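Local atomic coordinates of CT296 (PDB entry 3QH6), a protein that is of unknown function but structurally resembles Fe(II) 2-oxoglutarate-dependent enzymes, to which it may be related. Residues H11-Y14 / F15-H18; L26-V29 / S30-K33; L126-G130 / E131-D135. All coordinates share one frame; numbering follows the deposited sequence.

Interaction 1 of 3, residues H11-Y14 / F15-H18; sequences HKRY and FQNH
Y14 and H18 lie one turn apart on the last two turns of helix 9-18, an i to i+4 aromatic pair on an alpha-helix. The CD2 corner of the H18 imidazole sits over the centre of the Y14 ring, 3.4 Å above its plane. The rings meet at a slant, with planes inclined at 33° and centroids 4.2 Å apart. H18 starts out toward Y14, while Y14 points outward and meets it with its ring. Y14 has CG anti to the backbone N (chi1 -168°), which holds the ring out from the helix, leaning slightly toward H18. H18 has CG anti to its carbonyl carbon (chi1 -61°), which carries the imidazole back toward Y14. The amide of N17 lies on the opposite face of the imidazole, with OD1 3.0 Å above the plane and offset toward the rim.

The backbone beneath is alpha-helical. The N of F15, Q16, N17 and H18 donates to the O of H11, K12, R13 and Y14, respectively. N17 N also makes a weak second bond to Y14 O.

On another side of the helix, the extended Q16 side chain runs past K12 O. Its CG comes within 3.2 Å of K12 O, and its OE1 lies 3.8 Å from K12 CB. The polar ends of K12 and R13 turn to other partners. K12 NZ forms a salt bridge with E83, and R13 NH1 with E10. F15 is the buried residue of the group. Its side chain packs on I21 of strand 20-23 and on L84 and T85 at the end of helix 77-85, while its CB rests 3.6 Å from H11 O.

Interaction 2 of 3, residues L26-V29 / S30-K33; sequences LAPV and SDCK
The P28 ring and the D31 carboxylate meet at a slant. D31 OD2 comes obliquely to the CB-CG corner of the ring, 3.5 Å from P28 CG and 3.7 Å from P28 CB. D31 places its CG anti to the carbonyl carbon (chi1 -70°), and this turns the carboxylate back toward the proline. The same OD2 makes a long, weak ion pair with R74 of helix 66-75.

V29 and K33 are arranged differently. They lie side by side and point the same way. The K33 chain bends at chi2 (-64°), which brings CE to 4.1 Å from V29 CG1. Its CG also rests 3.2 Å from V29 O.

The whole arrangement is the start of helix 29-42, with P28 at the N-cap position. P28 O accepts a hydrogen bond from C32 N, and the donor lies in the carbonyl plane. V29 O accepts the next one from K33 N, at an N-H...O angle of 170°. These are the first i to i+4 bonds of the helix.

C32 and A27 face inward. C32 SG reaches back past the N-cap to A27 CB, at 3.9 Å, and both residues are buried. C32 also touches L117, and the A27 backbone is hydrogen-bonded to G123. P28 packs on R2 and on V75 of helix 66-75.

Interaction 3 of 3, residues L126-G130 / E131-D135; sequences LFFSG and EYPQD
F128 packs against Y132 and P133, which return to it after the chain turns at G130. F128 CB starts 4.1 Å from P133 CD. Its CG lies between the backbone N and the carbonyl carbon (chi1 65°), which swings the ring toward the returning chain. CG and CD1 then lie beneath P133 CD, which makes a CH-pi contact over the ring face, 26° off the normal. CD1 also approaches E131 O. G130 O lies at the ring edge, in its plane. Next round the ring, CE1 meets Y132 N and CA. At the far end, CE2 and CZ meet Y132 CD1, with CZ at 3.7 Å. Here the edge of Y132 points at the face of F128. This is a T-shaped pair, with planes at 86° and centroids 5.4 Å apart.

L126, two residues earlier on the strand, fills in beside them. Its CD2 touches Y132 CE1 at 3.6 Å and meets P133 CG tip to tip, also at 3.6 Å. Y132 OH lies beyond and is hydrogen-bonded to F137 O.

No direct hydrogen bond joins the two segments. One water donates to S129 O (2.8 Å) and to E131 O (3.2 Å), bridging the turn. G130 has a positive phi, which suits glycine. The arrangement is a strand end with its following loop folded back over it, on the antiparallel sheet of a cupin-clan domain.

In the fold
The three contacts come in series along the chain and lie in one domain assigned to the cupin clan. Interaction 1 is on helix 9-18, interaction 2 opens helix 29-42, and interaction 3 leaves strand 125-128. Strand 20-23, at one border of the antiparallel sheet, runs between the first two and pairs with strand 125-128. Interactions 1 and 3 have centres 13 Å apart and touch where F15 CE2 packs on F127 O, at 4.0 Å. Interactions 2 and 3 have centres 21 Å apart, on opposite sides of the chain's centre, yet L26 CD2 meets F127 CE1 at 3.8 Å. Interactions 1 and 2 do not touch. F127 thus links the sheet to both N-terminal segments.

Interaction 1 of 3, residues H11-Y14 / F15-H18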
loop_
_atom_site.group_PDB
_atom_site.type_symbol
_atom_site.label_atom_id
_atom_site.label_comp_id
_atom_site.label_asym_id
_atom_site.label_seq_id
_atom_site.Cartn_x
_atom_site.Cartn_y
_atom_site.Cartn_z
ATOM N N HIS A 11 4.690 -8.303 -14.725
ATOM C CA HIS A 11 3.957 -7.675 -13.636
ATOM C C HIS A 11 2.955 -6.666 -14.229
ATOM O O HIS A 11 1.785 -6.608 -13.827
ATOM C CB HIS A 11 4.908 -6.973 -12.660
ATOM C CG HIS A 11 5.893 -7.894 -12.010
ATOM N ND1 HIS A 11 7.191 -7.516 -11.727
ATOM C CD2 HIS A 11 5.767 -9.173 -11.586
ATOM C CE1 HIS A 11 7.832 -8.532 -11.167
ATOM N NE2 HIS A 11 6.986 -9.546 -11.055
ATOM N N LYS A 12 3.403 -5.883 -15.204
ATOM C CA LYS A 12 2.488 -4.941 -15.869
ATOM C C LYS A 12 1.330 -5.684 -16.512
ATOM O O LYS A 12 0.147 -5.267 -16.428
ATOM C CB LYS A 12 3.219 -4.085 -16.924
ATOM C CG LYS A 12 4.246 -3.066 -16.369
ATOM C CD LYS A 12 5.153 -2.570 -17.502
ATOM C CE LYS A 12 6.289 -1.691 -17.004
ATOM N NZ LYS A 12 6.092 -0.281 -17.448
ATOM N N ARG A 13 1.631 -6.812 -17.151
ATOM C CA ARG A 13 0.604 -7.564 -17.863
ATOM C C ARG A 13 -0.385 -8.147 -16.903
ATOM O O ARG A 13 -1.563 -8.173 -17.199
ATOM C CB ARG A 13 1.241 -8.687 -18.699
ATOM C CG ARG A 13 2.026 -8.134 -19.865
ATOM C CD ARG A 13 2.770 -9.224 -20.657
ATOM N NE ARG A 13 3.138 -8.697 -21.966
ATOM C CZ ARG A 13 4.000 -9.261 -22.801
ATOM N NH1 ARG A 13 4.632 -10.380 -22.462
ATOM N NH2 ARG A 13 4.240 -8.693 -23.975
ATOM N N TYR A 14 0.078 -8.598 -15.738
ATOM C CA TYR A 14 -0.848 -9.151 -14.747
ATOM C C TYR A 14 -1.804 -8.035 -14.275
ATOM O O TYR A 14 -3.016 -8.238 -14.191
ATOM C CB TYR A 14 -0.084 -9.748 -13.554
ATOM C CG TYR A 14 -0.964 -10.592 -12.648
ATOM C CD1 TYR A 14 -1.124 -11.950 -12.884
ATOM C CD2 TYR A 14 -1.675 -10.020 -11.589
ATOM C CE1 TYR A 14 -1.923 -12.725 -12.085
ATOM C CE2 TYR A 14 -2.499 -10.803 -10.776
ATOM C CZ TYR A 14 -2.609 -12.155 -11.034
ATOM O OH TYR A 14 -3.416 -12.958 -10.256
ATOM N N PHE A 15 -1.249 -6.855 -13.991
ATOM C CA PHE A 15 -2.064 -5.734 -13.502
ATOM C C PHE A 15 -3.069 -5.287 -14.586
ATOM O O PHE A 15 -4.255 -4.962 -14.307
ATOM C CB PHE A 15 -1.143 -4.594 -13.081
ATOM C CG PHE A 15 -1.885 -3.393 -12.574
ATOM C CD1 PHE A 15 -2.167 -2.352 -13.413
ATOM C CD2 PHE A 15 -2.329 -3.344 -11.266
ATOM C CE1 PHE A 15 -2.878 -1.239 -12.940
ATOM C CE2 PHE A 15 -3.044 -2.239 -10.788
ATOM C CZ PHE A 15 -3.322 -1.204 -11.627
ATOM N N GLN A 16 -2.614 -5.288 -15.837
ATOM C CA GLN A 16 -3.491 -4.938 -16.964
ATOM C C GLN A 16 -4.646 -5.920 -17.115
ATOM O O GLN A 16 -5.788 -5.550 -17.429
ATOM C CB GLN A 16 -2.661 -4.873 -18.241
ATOM C CG GLN A 16 -1.812 -3.593 -18.275
ATOM C CD GLN A 16 -0.553 -3.701 -19.136
ATOM O OE1 GLN A 16 0.344 -2.867 -19.033
ATOM N NE2 GLN A 16 -0.502 -4.700 -19.999
ATOM N N ASN A 17 -4.345 -7.196 -16.899
ATOM C CA ASN A 17 -5.318 -8.237 -17.121
ATOM C C ASN A 17 -6.351 -8.311 -16.012
ATOM O O ASN A 17 -7.532 -8.531 -16.282
ATOM C CB ASN A 17 -4.583 -9.570 -17.281
ATOM C CG ASN A 17 -5.486 -10.679 -17.674
ATOM O OD1 ASN A 17 -5.441 -11.760 -17.088
ATOM N ND2 ASN A 17 -6.333 -10.428 -18.673
ATOM N N HIS A 18 -5.924 -8.077 -14.776
ATOM C CA HIS A 18 -6.753 -8.301 -13.586
ATOM C C HIS A 18 -7.167 -7.037 -12.847
ATOM O O HIS A 18 -8.147 -7.063 -12.098
ATOM C CB HIS A 18 -6.011 -9.212 -12.594
ATOM C CG HIS A 18 -5.698 -10.557 -13.150
ATOM N ND1 HIS A 18 -6.635 -11.567 -13.223
ATOM C CD2 HIS A 18 -4.576 -11.043 -13.730
ATOM C CE1 HIS A 18 -6.091 -12.629 -13.790
ATOM N NE2 HIS A 18 -4.843 -12.338 -14.110
#

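Interaction 2 of 3, residues L26-V29 / S30-K33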
loop_
_atom_site.group_PDB
_atom_site.type_symbol
_atom_site.label_atom_id
_atom_site.label_comp_id
_atom_site.label_asym_id
_atom_site.label_seq_id
_atom_site.Cartn_x
_atom_site.Cartn_y
_atom_site.Cartn_z
ATOM N N LEU A 26 7.161 -6.248 -0.607
ATOM C CA LEU A 26 7.131 -4.959 -1.291
ATOM C C LEU A 26 7.894 -3.900 -0.491
ATOM O O LEU A 26 8.639 -3.105 -1.055
ATOM C CB LEU A 26 5.679 -4.524 -1.517
ATOM C CG LEU A 26 5.419 -3.244 -2.323
ATOM C CD1 LEU A 26 6.041 -3.338 -3.706
ATOM C CD2 LEU A 26 3.921 -2.988 -2.441
ATOM N N ALA A 27 7.698 -3.906 0.826
ATOM C CA ALA A 27 8.290 -2.920 1.719
ATOM C C ALA A 27 9.053 -3.659 2.823
ATOM O O ALA A 27 8.614 -4.734 3.234
ATOM C CB ALA A 27 7.200 -2.054 2.316
ATOM N N PRO A 28 10.188 -3.091 3.296
ATOM C CA PRO A 28 10.995 -3.740 4.336
ATOM C C PRO A 28 10.160 -4.013 5.569
ATOM O O PRO A 28 9.474 -3.122 6.058
ATOM C CB PRO A 28 12.075 -2.701 4.657
ATOM C CG PRO A 28 12.149 -1.819 3.458
ATOM C CD PRO A 28 10.732 -1.766 2.940
ATOM N N VAL A 29 10.225 -5.236 6.066
ATOM C CA VAL A 29 9.392 -5.642 7.190
ATOM C C VAL A 29 9.642 -4.816 8.452
ATOM O O VAL A 29 8.717 -4.583 9.225
ATOM C CB VAL A 29 9.582 -7.145 7.483
ATOM C CG1 VAL A 29 9.095 -7.493 8.900
ATOM C CG2 VAL A 29 8.875 -7.973 6.418
ATOM N N SER A 30 10.886 -4.367 8.661
ATOM C CA SER A 30 11.243 -3.586 9.848
ATOM C C SER A 30 10.661 -2.178 9.811
ATOM O O SER A 30 10.241 -1.644 10.832
ATOM C CB SER A 30 12.764 -3.515 10.005
ATOM O OG SER A 30 13.386 -3.208 8.766
ATOM N N ASP A 31 10.642 -1.572 8.631
ATOM C CA ASP A 31 9.961 -0.296 8.452
ATOM C C ASP A 31 8.453 -0.414 8.689
ATOM O O ASP A 31 7.850 0.497 9.250
ATOM C CB ASP A 31 10.209 0.263 7.050
ATOM C CG ASP A 31 11.646 0.723 6.860
ATOM O OD1 ASP A 31 12.331 0.980 7.884
ATOM O OD2 ASP A 31 12.085 0.828 5.691
ATOM N N CYS A 32 7.846 -1.516 8.264
ATOM C CA CYS A 32 6.407 -1.696 8.521
ATOM C C CYS A 32 6.062 -1.837 10.005
ATOM O O CYS A 32 5.144 -1.185 10.482
ATOM C CB CYS A 32 5.836 -2.874 7.740
ATOM S SG CYS A 32 5.936 -2.614 5.989
ATOM N N LYS A 33 6.779 -2.688 10.733
ATOM C CA LYS A 33 6.549 -2.851 12.177
ATOM C C LYS A 33 6.798 -1.568 12.979
ATOM O O LYS A 33 6.088 -1.288 13.950
ATOM C CB LYS A 33 7.460 -3.946 12.747
ATOM C CG LYS A 33 7.383 -5.277 12.023
ATOM C CD LYS A 33 6.010 -5.924 12.143
ATOM C CE LYS A 33 6.064 -7.383 11.718
ATOM N NZ LYS A 33 6.886 -8.191 12.648
#

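Interaction 3 of 3, residues L126-G130 / E131-D135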
loop_
_atom_site.group_PDB
_atom_site.type_symbol
_atom_site.label_atom_id
_atom_site.label_comp_id
_atom_site.label_asym_id
_atom_site.label_seq_id
_atom_site.Cartn_x
_atom_site.Cartn_y
_atom_site.Cartn_z
ATOM N N LEU A 126 -0.515 -4.810 -2.089
ATOM C CA LEU A 126 -1.403 -5.053 -3.219
ATOM C C LEU A 126 -1.662 -3.732 -3.925
ATOM O O LEU A 126 -2.146 -2.796 -3.279
ATOM C CB LEU A 126 -2.741 -5.668 -2.709
ATOM C CG LEU A 126 -3.883 -5.910 -3.721
ATOM C CD1 LEU A 126 -3.504 -7.002 -4.731
ATOM C CD2 LEU A 126 -5.186 -6.288 -3.023
ATOM N N PHE A 127 -1.299 -3.613 -5.208
ATOM C CA PHE A 127 -1.700 -2.445 -5.987
ATOM C C PHE A 127 -3.049 -2.792 -6.611
ATOM O O PHE A 127 -3.202 -3.884 -7.141
ATOM C CB PHE A 127 -0.771 -2.157 -7.147
ATOM C CG PHE A 127 0.619 -1.692 -6.734
ATOM C CD1 PHE A 127 1.581 -2.624 -6.349
ATOM C CD2 PHE A 127 0.954 -0.336 -6.789
ATOM C CE1 PHE A 127 2.885 -2.220 -6.015
ATOM C CE2 PHE A 127 2.263 0.092 -6.444
ATOM C CZ PHE A 127 3.215 -0.840 -6.049
ATOM N N PHE A 128 -4.002 -1.869 -6.619
ATOM C CA PHE A 128 -5.277 -2.161 -7.258
ATOM C C PHE A 128 -5.999 -0.867 -7.573
ATOM O O PHE A 128 -5.667 0.177 -7.028
ATOM C CB PHE A 128 -6.173 -3.019 -6.331
ATOM C CG PHE A 128 -6.612 -2.310 -5.038
ATOM C CD1 PHE A 128 -7.872 -1.721 -4.941
ATOM C CD2 PHE A 128 -5.768 -2.264 -3.927
ATOM C CE1 PHE A 128 -8.273 -1.086 -3.771
ATOM C CE2 PHE A 128 -6.150 -1.624 -2.752
ATOM C CZ PHE A 128 -7.409 -1.032 -2.671
ATOM N N SER A 129 -7.024 -0.921 -8.421
ATOM C CA SER A 129 -7.846 0.263 -8.559
ATOM C C SER A 129 -9.294 -0.093 -8.327
ATOM O O SER A 129 -9.673 -1.235 -8.428
ATOM C CB SER A 129 -7.615 0.971 -9.904
ATOM O OG SER A 129 -8.382 0.427 -10.935
ATOM N N GLY A 130 -10.096 0.895 -7.989
ATOM C CA GLY A 130 -11.500 0.631 -7.670
ATOM C C GLY A 130 -11.694 -0.048 -6.321
ATOM O O GLY A 130 -10.932 0.163 -5.393
ATOM N N GLU A 131 -12.729 -0.865 -6.203
ATOM C CA GLU A 131 -13.035 -1.564 -4.934
ATOM C C GLU A 131 -11.939 -2.579 -4.572
ATOM O O GLU A 131 -11.330 -3.184 -5.453
ATOM C CB GLU A 131 -14.387 -2.287 -5.060
ATOM C CG GLU A 131 -15.520 -1.314 -5.494
ATOM C CD GLU A 131 -16.751 -1.410 -4.623
ATOM O OE1 GLU A 131 -16.918 -2.448 -3.946
ATOM O OE2 GLU A 131 -17.556 -0.446 -4.623
ATOM N N TYR A 132 -11.717 -2.774 -3.280
ATOM C CA TYR A 132 -10.756 -3.767 -2.821
ATOM C C TYR A 132 -11.149 -5.142 -3.365
ATOM O O TYR A 132 -12.318 -5.549 -3.241
ATOM C CB TYR A 132 -10.704 -3.790 -1.285
ATOM C CG TYR A 132 -9.577 -4.633 -0.747
ATOM C CD1 TYR A 132 -8.262 -4.189 -0.852
ATOM C CD2 TYR A 132 -9.818 -5.854 -0.119
ATOM C CE1 TYR A 132 -7.228 -4.937 -0.370
ATOM C CE2 TYR A 132 -8.774 -6.619 0.365
ATOM C CZ TYR A 132 -7.481 -6.149 0.230
ATOM O OH TYR A 132 -6.415 -6.864 0.701
ATOM N N PRO A 133 -10.185 -5.861 -3.976
ATOM C CA PRO A 133 -10.513 -7.154 -4.602
ATOM C C PRO A 133 -10.656 -8.273 -3.604
ATOM O O PRO A 133 -9.801 -8.470 -2.729
ATOM C CB PRO A 133 -9.312 -7.410 -5.523
ATOM C CG PRO A 133 -8.226 -6.675 -4.938
ATOM C CD PRO A 133 -8.817 -5.436 -4.318
ATOM N N GLN A 134 -11.732 -9.033 -3.766
ATOM C CA GLN A 134 -12.037 -10.136 -2.875
ATOM C C GLN A 134 -11.234 -11.376 -3.259
ATOM O O GLN A 134 -10.953 -11.619 -4.439
ATOM C CB GLN A 134 -13.545 -10.419 -2.892
ATOM C CG GLN A 134 -14.390 -9.237 -2.410
ATOM C CD GLN A 134 -14.037 -8.796 -0.994
ATOM O OE1 GLN A 134 -13.501 -7.703 -0.776
ATOM N NE2 GLN A 134 -14.341 -9.647 -0.026
ATOM N N ASP A 135 -10.849 -12.142 -2.246
ATOM C CA ASP A 135 -10.122 -13.390 -2.442
ATOM C C ASP A 135 -8.776 -13.187 -3.133
ATOM O O ASP A 135 -8.377 -14.002 -3.963
ATOM C CB ASP A 135 -10.971 -14.387 -3.240
HETATM O O HOH W 1 -9.334 -3.918 -7.786
#